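Local coordinates for protein yersinopine dehydrogenase (Yersinia pestis, PDB 6C4M) that catalyses the NADPH-dependent reductive condensation of pyruvate with an amino acid-derived intermediate, the last step in making the metallophore yersinopine, at residues 358-361 with 362-366; 424-427 with 428-432; 433-436 with 437-441. All coordinates share one frame; numbering follows the deposited sequence.

How the interactions relate
Three local contacts, each between neighbouring turns of a helix, follow one another along the chain. Interaction 1 lies near the end of helix 350-364, where the two subunits of the homodimer meet; interactions 2 and 3 belong to helix 425-445, the first at its start and the second further along. Their segments adjoin in sequence, with centres about 13 Å apart. Interaction 1 stands about 25 Å from interaction 2 and about 29 Å from interaction 3, centre to centre, and touches neither. Side chains of interactions 1 and 2 both pack against helix 294-313. Interactions 2 and 3 both lean on helix 401-419, and interaction 3 adds helix 267-274, so one contact serves the dimer interface and two seat helix 425-445 within its subunit.

Interaction 1: 358-361 with 362-366; sequences FVRY and TALLV
Thr-362 reaches back one turn to Phe-358 with two donors. Its backbone N gives a hydrogen bond to Phe-358 O, and its hydroxyl OG1 gives a second to the same oxygen at 2.9 Å. The hydroxyl comes in from above the carbonyl plane, 38° out of it, while the amide lies closer to that plane, so one acceptor is gripped twice and the polar end of a buried threonine is satisfied within its own helix. A first torsion of -58° sets OG1 beside the threonine's backbone N and points it back at this carbonyl. The same OG1 lies 3.2 Å from CE1 of Phe-358, obliquely against the ring. This is the tight side, and it faces the interface between the subunits of the homodimer: Thr-362 packs on Thr-362 of the second subunit, and Val-359 on Phe-358 of that subunit. Helix 350-364 thus supplies a strip of the dimer contact, with regular i to i+4 bonds behind it, such as Ala-363 N to Val-359 O at 2.8 Å. A different kind of packing occupies the flank toward helix 321-329. There the methyls of Leu-364 lie over one face of the Arg-360 guanidinium, CD2 being 3.3 Å from NH1, while NH2 is hydrogen-bonded to the carbonyl of Tyr-330. Leu-364 CD2 also rests 3.8 Å from CD1 of Tyr-361, the two side chains running side by side. The more open side begins with the partly exposed Leu-364 and Leu-365 and ends at the exposed Val-366; Leu-365 still touches Tyr-361 O through its CG, at 3.3 Å.

Interaction 2: 424-427 with 428-432; sequences MPTA and QRLLQ
In Arg-429 the chain runs extended through its first two torsions and then bends at the third, 78°, which swings the guanidinium back over Thr-426, three residues earlier. Thr-426 meets it with OG1 set beside its own backbone N, chi1 -57°, and CG2 beside its carbonyl carbon. The two side chains lie side by side and point the same way, with CA of Thr-426 over one face of the guanidinium and CG2 of Thr-426 3.7 Å from NH2 of Arg-429. One residue on, the isobutyl group of Leu-430 runs beside Thr-426, its CG 3.2 Å from Thr-426 O and its CD1 4.2 Å from Thr-426 CG2.

All this takes place in the first turns of helix 425-445, a plain alpha-helical start with Met-424 at the N-cap position and Pro-425 in the first turn. Met-424 O accepts from Gln-428 N at 2.8 Å, and the next three carbonyls each accept from the amide four residues later. Gln-428 also doubles back through water: its OE1 takes a hydrogen bond of 2.8 Å from a water molecule, which itself accepts one of 2.9 Å from Met-424 N. On the buried side Met-424 and Ala-427 face helix 401-419, and the amide of Ala-427 is hydrogen-bonded to OD2 of Asp-306.

The charge of Arg-429 is directed outside the pair, for NH2 forms a salt bridge with Asp-299 of helix 294-313. With Thr-426 lying against one face of the guanidinium and this carboxylate taking its NH2, the bent arginine is probably held in place and its charge compensated.

Interaction 3: 433-436 with 437-441; sequences RFQQ and ALKAF
The Phe-434 ring has Leu-438 on one face, with CB 4.1 Å above the ring plane and displaced toward the rim. From there the leucine continues past the ring, and its CD2 sits 3.8 Å from Phe-434 CE2. This is the i to i+4 packing of an alpha helix, here in the middle of helix 425-445, and both side chains leave the helix in the same direction because they stand one turn apart and share the same first torsion, with CG anti to the backbone N, chi1 170° for Phe-434 and 176° for Leu-438. The pair belongs to the buried side of the helix: Phe-434 also packs on Leu-270 of helix 267-274 and on Pro-403 and Val-407 of helix 401-419, and Leu-438 on Phe-274. A little further along, Phe-441 meets Trp-397 edge-to-face, which carries the same apolar strip another turn.

A second flat group, the amide of Gln-435, lies across Leu-438 from another direction. Its chain bends at the second torsion, 49°, bringing NE2 to 4.0 Å from Leu-438 CD2. OE1 accepts a hydrogen bond from NH2 of Arg-411, which helps to hold the amide in this rotation and joins this side of the helix to helix 401-419. Outward, the exposed Lys-439 crosses Gln-435 with its methylene chain, which stays extended beyond CG. Along the backbone, four successive i to i+4 bonds bind the two halves, from Ala-437 N to Arg-433 O through Ala-440 N to Gln-436 O. Gln-435 O, already bonded to Lys-439 N at 2.8 Å, is also touched by the lysine's CG, 3.2 Å away.

Interaction 1: 358-361 with 362-366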
ATOM      1  N   PHE A 358       5.153   5.324  -5.423  1.00 25.48           N
ATOM      2  CA  PHE A 358       4.378   4.176  -4.968  1.00 28.82           C
ATOM      3  C   PHE A 358       4.032   4.327  -3.501  1.00 25.36           C
ATOM      4  O   PHE A 358       2.891   4.078  -3.091  1.00 27.83           O
ATOM      5  CB  PHE A 358       5.122   2.845  -5.229  1.00 24.86           C
ATOM      6  CG  PHE A 358       4.297   1.647  -4.868  1.00 26.11           C
ATOM      7  CD1 PHE A 358       4.244   1.202  -3.565  1.00 25.93           C
ATOM      8  CD2 PHE A 358       3.519   1.014  -5.818  1.00 28.78           C
ATOM      9  CE1 PHE A 358       3.452   0.120  -3.215  1.00 25.40           C
ATOM     10  CE2 PHE A 358       2.745  -0.070  -5.478  1.00 28.59           C
ATOM     11  CZ  PHE A 358       2.714  -0.510  -4.161  1.00 28.47           C
ATOM     12  N   VAL A 359       4.982   4.795  -2.696  1.00 24.78           N
ATOM     13  CA  VAL A 359       4.690   4.981  -1.277  1.00 27.95           C
ATOM     14  C   VAL A 359       3.612   6.041  -1.117  1.00 32.08           C
ATOM     15  O   VAL A 359       2.637   5.861  -0.366  1.00 28.84           O
ATOM     16  CB  VAL A 359       5.974   5.325  -0.487  1.00 29.77           C
ATOM     17  CG1 VAL A 359       5.637   5.661   0.950  1.00 31.37           C
ATOM     18  CG2 VAL A 359       6.935   4.150  -0.473  1.00 26.44           C
ATOM     19  N   ARG A 360       3.748   7.146  -1.848  1.00 26.65           N
ATOM     20  CA  ARG A 360       2.736   8.190  -1.779  1.00 28.13           C
ATOM     21  C   ARG A 360       1.332   7.650  -2.052  1.00 28.56           C
ATOM     22  O   ARG A 360       0.419   7.860  -1.250  1.00 28.61           O
ATOM     23  CB  ARG A 360       3.085   9.304  -2.756  1.00 31.80           C
ATOM     24  CG  ARG A 360       2.328  10.547  -2.449  1.00 40.65           C
ATOM     25  CD  ARG A 360       1.463  10.914  -3.574  1.00 36.80           C
ATOM     26  NE  ARG A 360       0.650  12.053  -3.207  1.00 39.82           N
ATOM     27  CZ  ARG A 360      -0.449  12.411  -3.831  1.00 46.29           C
ATOM     28  NH1 ARG A 360      -0.861  11.724  -4.909  1.00 41.41           N
ATOM     29  NH2 ARG A 360      -1.120  13.464  -3.372  1.00 35.25           N
ATOM     30  N   TYR A 361       1.134   6.929  -3.175  1.00 29.32           N
ATOM     31  CA  TYR A 361      -0.209   6.445  -3.484  1.00 30.13           C
ATOM     32  C   TYR A 361      -0.685   5.363  -2.525  1.00 30.65           C
ATOM     33  O   TYR A 361      -1.889   5.255  -2.260  1.00 33.75           O
ATOM     34  CB  TYR A 361      -0.278   6.003  -4.945  1.00 26.53           C
ATOM     35  CG  TYR A 361      -0.459   7.225  -5.797  1.00 29.77           C
ATOM     36  CD1 TYR A 361      -1.727   7.728  -6.049  1.00 30.01           C
ATOM     37  CD2 TYR A 361       0.634   7.917  -6.306  1.00 29.59           C
ATOM     38  CE1 TYR A 361      -1.907   8.902  -6.780  1.00 34.92           C
ATOM     39  CE2 TYR A 361       0.468   9.092  -7.034  1.00 32.70           C
ATOM     40  CZ  TYR A 361      -0.799   9.583  -7.269  1.00 34.06           C
ATOM     41  OH  TYR A 361      -0.948  10.741  -8.028  1.00 39.62           O
ATOM     42  N   THR A 362       0.215   4.551  -1.987  1.00 30.79           N
ATOM     43  CA  THR A 362      -0.190   3.631  -0.924  1.00 32.83           C
ATOM     44  C   THR A 362      -0.694   4.413   0.286  1.00 31.17           C
ATOM     45  O   THR A 362      -1.777   4.138   0.815  1.00 34.38           O
ATOM     46  CB  THR A 362       0.986   2.723  -0.564  1.00 29.19           C
ATOM     47  OG1 THR A 362       1.397   2.022  -1.725  1.00 30.95           O
ATOM     48  CG2 THR A 362       0.651   1.717   0.586  1.00 34.18           C
ATOM     49  N   ALA A 363       0.070   5.421   0.713  1.00 31.45           N
ATOM     50  CA  ALA A 363      -0.306   6.197   1.897  1.00 32.61           C
ATOM     51  C   ALA A 363      -1.648   6.896   1.707  1.00 40.79           C
ATOM     52  O   ALA A 363      -2.433   7.025   2.655  1.00 35.94           O
ATOM     53  CB  ALA A 363       0.769   7.227   2.196  1.00 29.73           C
ATOM     54  N   LEU A 364      -1.912   7.357   0.481  1.00 38.41           N
ATOM     55  CA  LEU A 364      -3.142   8.074   0.145  1.00 41.60           C
ATOM     56  C   LEU A 364      -4.387   7.257   0.459  1.00 43.76           C
ATOM     57  O   LEU A 364      -5.413   7.815   0.859  1.00 46.49           O
ATOM     58  CB  LEU A 364      -3.118   8.438  -1.350  1.00 40.45           C
ATOM     59  CG  LEU A 364      -3.495   9.830  -1.847  1.00 44.45           C
ATOM     60  CD1 LEU A 364      -2.796  10.923  -1.067  1.00 46.68           C
ATOM     61  CD2 LEU A 364      -3.187   9.982  -3.372  1.00 40.37           C
ATOM     62  N   LEU A 365      -4.317   5.940   0.298  1.00 38.93           N
ATOM     63  CA  LEU A 365      -5.482   5.085   0.473  1.00 42.50           C
ATOM     64  C   LEU A 365      -5.841   4.827   1.926  1.00 46.12           C
ATOM     65  O   LEU A 365      -6.937   4.323   2.190  1.00 53.72           O
ATOM     66  CB  LEU A 365      -5.223   3.756  -0.220  1.00 43.06           C
ATOM     67  CG  LEU A 365      -4.854   3.940  -1.692  1.00 48.87           C
ATOM     68  CD1 LEU A 365      -4.469   2.604  -2.359  1.00 50.11           C
ATOM     69  CD2 LEU A 365      -6.018   4.610  -2.425  1.00 45.80           C
ATOM     70  N   VAL A 366      -4.954   5.137   2.860  1.00 52.24           N
ATOM     71  CA  VAL A 366      -5.264   5.033   4.278  1.00 54.24           C
ATOM     72  C   VAL A 366      -5.897   6.350   4.728  1.00 56.56           C
ATOM     73  O   VAL A 366      -6.927   6.361   5.403  1.00 66.11           O
ATOM     74  CB  VAL A 366      -4.003   4.712   5.095  1.00 51.49           C
ATOM     75  CG1 VAL A 366      -4.367   4.412   6.544  1.00 66.70           C
ATOM     76  CG2 VAL A 366      -3.237   3.569   4.484  1.00 55.68           C
TER

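Interaction 2: 424-427 with 428-432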
ATOM      1  N   MET A 424       8.233  12.073 -26.425  1.00 35.35           N
ATOM      2  CA  MET A 424       7.576  11.769 -25.150  1.00 33.50           C
ATOM      3  C   MET A 424       7.221  10.278 -25.134  1.00 31.07           C
ATOM      4  O   MET A 424       6.066   9.891 -25.376  1.00 28.72           O
ATOM      5  CB  MET A 424       6.341  12.657 -24.957  1.00 29.73           C
ATOM      6  CG  MET A 424       6.620  14.193 -25.001  1.00 32.00           C
ATOM      7  SD  MET A 424       5.066  15.097 -24.999  1.00 32.36           S
ATOM      8  CE  MET A 424       4.805  15.057 -23.246  1.00 35.09           C
ATOM      9  N   PRO A 425       8.197   9.406 -24.860  1.00 33.69           N
ATOM     10  CA  PRO A 425       7.947   7.960 -25.019  1.00 34.56           C
ATOM     11  C   PRO A 425       6.880   7.426 -24.098  1.00 35.64           C
ATOM     12  O   PRO A 425       6.175   6.486 -24.471  1.00 33.84           O
ATOM     13  CB  PRO A 425       9.311   7.323 -24.718  1.00 37.39           C
ATOM     14  CG  PRO A 425      10.290   8.390 -24.891  1.00 42.87           C
ATOM     15  CD  PRO A 425       9.606   9.682 -24.551  1.00 37.76           C
ATOM     16  N   THR A 426       6.751   7.941 -22.879  1.00 30.14           N
ATOM     17  CA  THR A 426       5.701   7.416 -22.014  1.00 27.22           C
ATOM     18  C   THR A 426       4.336   7.858 -22.512  1.00 26.44           C
ATOM     19  O   THR A 426       3.408   7.043 -22.604  1.00 24.42           O
ATOM     20  CB  THR A 426       5.942   7.837 -20.567  1.00 31.25           C
ATOM     21  OG1 THR A 426       7.232   7.369 -20.186  1.00 28.03           O
ATOM     22  CG2 THR A 426       4.929   7.232 -19.652  1.00 28.57           C
ATOM     23  N   ALA A 427       4.198   9.144 -22.867  1.00 25.70           N
ATOM     24  CA  ALA A 427       2.958   9.611 -23.485  1.00 21.38           C
ATOM     25  C   ALA A 427       2.608   8.800 -24.733  1.00 26.57           C
ATOM     26  O   ALA A 427       1.446   8.447 -24.954  1.00 22.93           O
ATOM     27  CB  ALA A 427       3.072  11.089 -23.853  1.00 28.80           C
ATOM     28  N   GLN A 428       3.602   8.489 -25.552  1.00 27.71           N
ATOM     29  CA  GLN A 428       3.343   7.741 -26.773  1.00 33.95           C
ATOM     30  C   GLN A 428       2.884   6.317 -26.453  1.00 38.94           C
ATOM     31  O   GLN A 428       1.913   5.821 -27.040  1.00 32.45           O
ATOM     32  CB  GLN A 428       4.612   7.758 -27.617  1.00 36.07           C
ATOM     33  CG  GLN A 428       4.579   7.058 -28.935  1.00 48.87           C
ATOM     34  CD  GLN A 428       5.892   7.266 -29.671  1.00 62.90           C
ATOM     35  OE1 GLN A 428       6.478   8.355 -29.622  1.00 70.09           O
ATOM     36  NE2 GLN A 428       6.378   6.221 -30.328  1.00 68.43           N
ATOM     37  N   ARG A 429       3.530   5.674 -25.476  1.00 29.43           N
ATOM     38  CA  ARG A 429       3.145   4.323 -25.094  1.00 30.36           C
ATOM     39  C   ARG A 429       1.732   4.303 -24.542  1.00 23.55           C
ATOM     40  O   ARG A 429       0.919   3.444 -24.926  1.00 25.87           O
ATOM     41  CB  ARG A 429       4.168   3.756 -24.091  1.00 29.71           C
ATOM     42  CG  ARG A 429       3.652   2.622 -23.187  1.00 36.68           C
ATOM     43  CD  ARG A 429       4.794   1.863 -22.375  1.00 39.57           C
ATOM     44  NE  ARG A 429       5.267   2.606 -21.199  1.00 41.35           N
ATOM     45  CZ  ARG A 429       6.337   3.412 -21.166  1.00 42.56           C
ATOM     46  NH1 ARG A 429       7.099   3.594 -22.245  1.00 45.02           N
ATOM     47  NH2 ARG A 429       6.659   4.040 -20.036  1.00 43.29           N
ATOM     48  N   LEU A 430       1.406   5.289 -23.699  1.00 25.76           N
ATOM     49  CA  LEU A 430       0.072   5.385 -23.108  1.00 23.19           C
ATOM     50  C   LEU A 430      -1.003   5.576 -24.170  1.00 28.15           C
ATOM     51  O   LEU A 430      -2.086   4.988 -24.081  1.00 25.05           O
ATOM     52  CB  LEU A 430       0.023   6.540 -22.118  1.00 22.38           C
ATOM     53  CG  LEU A 430       0.824   6.479 -20.833  1.00 23.54           C
ATOM     54  CD1 LEU A 430       0.800   7.783 -20.036  1.00 26.33           C
ATOM     55  CD2 LEU A 430       0.275   5.340 -19.982  1.00 28.19           C
ATOM     56  N   LEU A 431      -0.762   6.438 -25.155  1.00 27.90           N
ATOM     57  CA  LEU A 431      -1.796   6.645 -26.162  1.00 30.32           C
ATOM     58  C   LEU A 431      -1.879   5.491 -27.155  1.00 28.57           C
ATOM     59  O   LEU A 431      -2.974   5.163 -27.619  1.00 26.16           O
ATOM     60  CB  LEU A 431      -1.555   7.972 -26.884  1.00 29.69           C
ATOM     61  CG  LEU A 431      -1.930   9.210 -26.057  1.00 38.82           C
ATOM     62  CD1 LEU A 431      -1.573  10.496 -26.794  1.00 34.23           C
ATOM     63  CD2 LEU A 431      -3.419   9.238 -25.671  1.00 36.71           C
ATOM     64  N   GLN A 432      -0.744   4.867 -27.488  1.00 27.37           N
ATOM     65  CA  GLN A 432      -0.773   3.664 -28.310  1.00 28.51           C
ATOM     66  C   GLN A 432      -1.618   2.591 -27.656  1.00 29.58           C
ATOM     67  O   GLN A 432      -2.401   1.910 -28.323  1.00 26.29           O
ATOM     68  CB  GLN A 432       0.643   3.159 -28.535  1.00 31.14           C
ATOM     69  CG  GLN A 432       1.460   4.004 -29.460  1.00 38.55           C
ATOM     70  CD  GLN A 432       2.853   3.449 -29.618  1.00 47.79           C
ATOM     71  OE1 GLN A 432       3.290   2.626 -28.810  1.00 50.09           O
ATOM     72  NE2 GLN A 432       3.549   3.866 -30.671  1.00 53.37           N
TER
HETATM   73  O   HOH W   1       7.036  11.031 -28.838  1.00 44.70           O

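Interaction 3: 433-436 with 437-441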
ATOM      1  N   ARG A 433      -1.460   2.418 -26.348  1.00 27.00           N
ATOM      2  CA  ARG A 433      -2.193   1.378 -25.641  1.00 27.08           C
ATOM      3  C   ARG A 433      -3.682   1.686 -25.648  1.00 25.23           C
ATOM      4  O   ARG A 433      -4.508   0.813 -25.936  1.00 26.67           O
ATOM      5  CB  ARG A 433      -1.653   1.267 -24.210  1.00 31.70           C
ATOM      6  CG  ARG A 433      -2.231   0.150 -23.374  1.00 31.32           C
ATOM      7  CD  ARG A 433      -1.886   0.311 -21.881  1.00 28.98           C
ATOM      8  NE  ARG A 433      -0.450   0.224 -21.573  1.00 29.54           N
ATOM      9  CZ  ARG A 433       0.143   0.915 -20.603  1.00 29.10           C
ATOM     10  NH1 ARG A 433      -0.579   1.724 -19.852  1.00 24.64           N
ATOM     11  NH2 ARG A 433       1.453   0.790 -20.362  1.00 34.25           N
ATOM     12  N   PHE A 434      -4.044   2.943 -25.341  1.00 23.57           N
ATOM     13  CA  PHE A 434      -5.442   3.362 -25.402  1.00 27.35           C
ATOM     14  C   PHE A 434      -6.034   3.148 -26.796  1.00 25.75           C
ATOM     15  O   PHE A 434      -7.138   2.590 -26.942  1.00 22.70           O
ATOM     16  CB  PHE A 434      -5.587   4.852 -25.034  1.00 23.05           C
ATOM     17  CG  PHE A 434      -6.951   5.366 -25.318  1.00 24.96           C
ATOM     18  CD1 PHE A 434      -7.985   5.063 -24.451  1.00 25.26           C
ATOM     19  CD2 PHE A 434      -7.230   6.082 -26.487  1.00 27.45           C
ATOM     20  CE1 PHE A 434      -9.259   5.500 -24.695  1.00 29.42           C
ATOM     21  CE2 PHE A 434      -8.511   6.523 -26.746  1.00 23.92           C
ATOM     22  CZ  PHE A 434      -9.533   6.220 -25.851  1.00 23.44           C
ATOM     23  N   GLN A 435      -5.345   3.644 -27.826  1.00 25.61           N
ATOM     24  CA  GLN A 435      -5.892   3.583 -29.181  1.00 33.33           C
ATOM     25  C   GLN A 435      -6.132   2.138 -29.622  1.00 32.62           C
ATOM     26  O   GLN A 435      -7.147   1.838 -30.256  1.00 32.55           O
ATOM     27  CB  GLN A 435      -4.947   4.296 -30.156  1.00 34.68           C
ATOM     28  CG  GLN A 435      -5.560   4.792 -31.474  1.00 54.54           C
ATOM     29  CD  GLN A 435      -6.860   5.581 -31.316  1.00 47.59           C
ATOM     30  OE1 GLN A 435      -6.985   6.467 -30.468  1.00 48.88           O
ATOM     31  NE2 GLN A 435      -7.845   5.236 -32.136  1.00 50.38           N
ATOM     32  N   GLN A 436      -5.217   1.226 -29.290  1.00 30.12           N
ATOM     33  CA  GLN A 436      -5.420  -0.179 -29.663  1.00 35.67           C
ATOM     34  C   GLN A 436      -6.624  -0.781 -28.949  1.00 33.01           C
ATOM     35  O   GLN A 436      -7.425  -1.489 -29.564  1.00 32.71           O
ATOM     36  CB  GLN A 436      -4.170  -0.982 -29.367  1.00 32.60           C
ATOM     37  CG  GLN A 436      -4.301  -2.467 -29.720  1.00 47.87           C
ATOM     38  CD  GLN A 436      -2.975  -3.149 -29.657  1.00 41.28           C
ATOM     39  OE1 GLN A 436      -2.459  -3.408 -28.574  1.00 53.73           O
ATOM     40  NE2 GLN A 436      -2.370  -3.381 -30.818  1.00 45.44           N
ATOM     41  N   ALA A 437      -6.787  -0.491 -27.660  1.00 29.50           N
ATOM     42  CA  ALA A 437      -7.959  -0.960 -26.920  1.00 29.19           C
ATOM     43  C   ALA A 437      -9.249  -0.347 -27.456  1.00 31.19           C
ATOM     44  O   ALA A 437     -10.295  -1.010 -27.509  1.00 33.83           O
ATOM     45  CB  ALA A 437      -7.806  -0.615 -25.439  1.00 28.57           C
ATOM     46  N   LEU A 438      -9.219   0.946 -27.784  1.00 28.14           N
ATOM     47  CA  LEU A 438     -10.391   1.586 -28.364  1.00 25.78           C
ATOM     48  C   LEU A 438     -10.740   0.951 -29.706  1.00 28.89           C
ATOM     49  O   LEU A 438     -11.913   0.695 -29.994  1.00 27.80           O
ATOM     50  CB  LEU A 438     -10.131   3.084 -28.536  1.00 23.16           C
ATOM     51  CG  LEU A 438     -11.235   3.884 -29.226  1.00 28.74           C
ATOM     52  CD1 LEU A 438     -12.554   3.758 -28.461  1.00 26.38           C
ATOM     53  CD2 LEU A 438     -10.854   5.371 -29.438  1.00 28.73           C
ATOM     54  N   LYS A 439      -9.738   0.703 -30.549  1.00 34.48           N
ATOM     55  CA  LYS A 439     -10.025   0.072 -31.838  1.00 35.58           C
ATOM     56  C   LYS A 439     -10.652  -1.301 -31.635  1.00 38.34           C
ATOM     57  O   LYS A 439     -11.595  -1.675 -32.342  1.00 38.47           O
ATOM     58  CB  LYS A 439      -8.752  -0.060 -32.680  1.00 40.02           C
ATOM     59  CG  LYS A 439      -8.215   1.265 -33.269  1.00 55.14           C
ATOM     60  CD  LYS A 439      -6.977   1.032 -34.180  1.00 71.48           C
ATOM     61  CE  LYS A 439      -6.320   2.352 -34.659  1.00 69.19           C
ATOM     62  NZ  LYS A 439      -4.967   2.124 -35.286  1.00 71.35           N
ATOM     63  N   ALA A 440     -10.151  -2.061 -30.659  1.00 27.59           N
ATOM     64  CA  ALA A 440     -10.697  -3.393 -30.414  1.00 31.58           C
ATOM     65  C   ALA A 440     -12.134  -3.298 -29.932  1.00 34.12           C
ATOM     66  O   ALA A 440     -12.992  -4.078 -30.362  1.00 32.65           O
ATOM     67  CB  ALA A 440      -9.833  -4.163 -29.399  1.00 34.52           C
ATOM     68  N   PHE A 441     -12.436  -2.304 -29.101  1.00 28.66           N
ATOM     69  CA  PHE A 441     -13.810  -2.111 -28.647  1.00 28.99           C
ATOM     70  C   PHE A 441     -14.741  -1.744 -29.808  1.00 29.73           C
ATOM     71  O   PHE A 441     -15.855  -2.272 -29.916  1.00 30.86           O
ATOM     72  CB  PHE A 441     -13.866  -1.021 -27.584  1.00 30.80           C
ATOM     73  CG  PHE A 441     -15.263  -0.600 -27.238  1.00 28.37           C
ATOM     74  CD1 PHE A 441     -16.064  -1.410 -26.441  1.00 30.02           C
ATOM     75  CD2 PHE A 441     -15.787   0.579 -27.738  1.00 30.03           C
ATOM     76  CE1 PHE A 441     -17.358  -1.031 -26.116  1.00 27.81           C
ATOM     77  CE2 PHE A 441     -17.082   0.967 -27.430  1.00 32.64           C
ATOM     78  CZ  PHE A 441     -17.871   0.167 -26.619  1.00 33.75           C
TER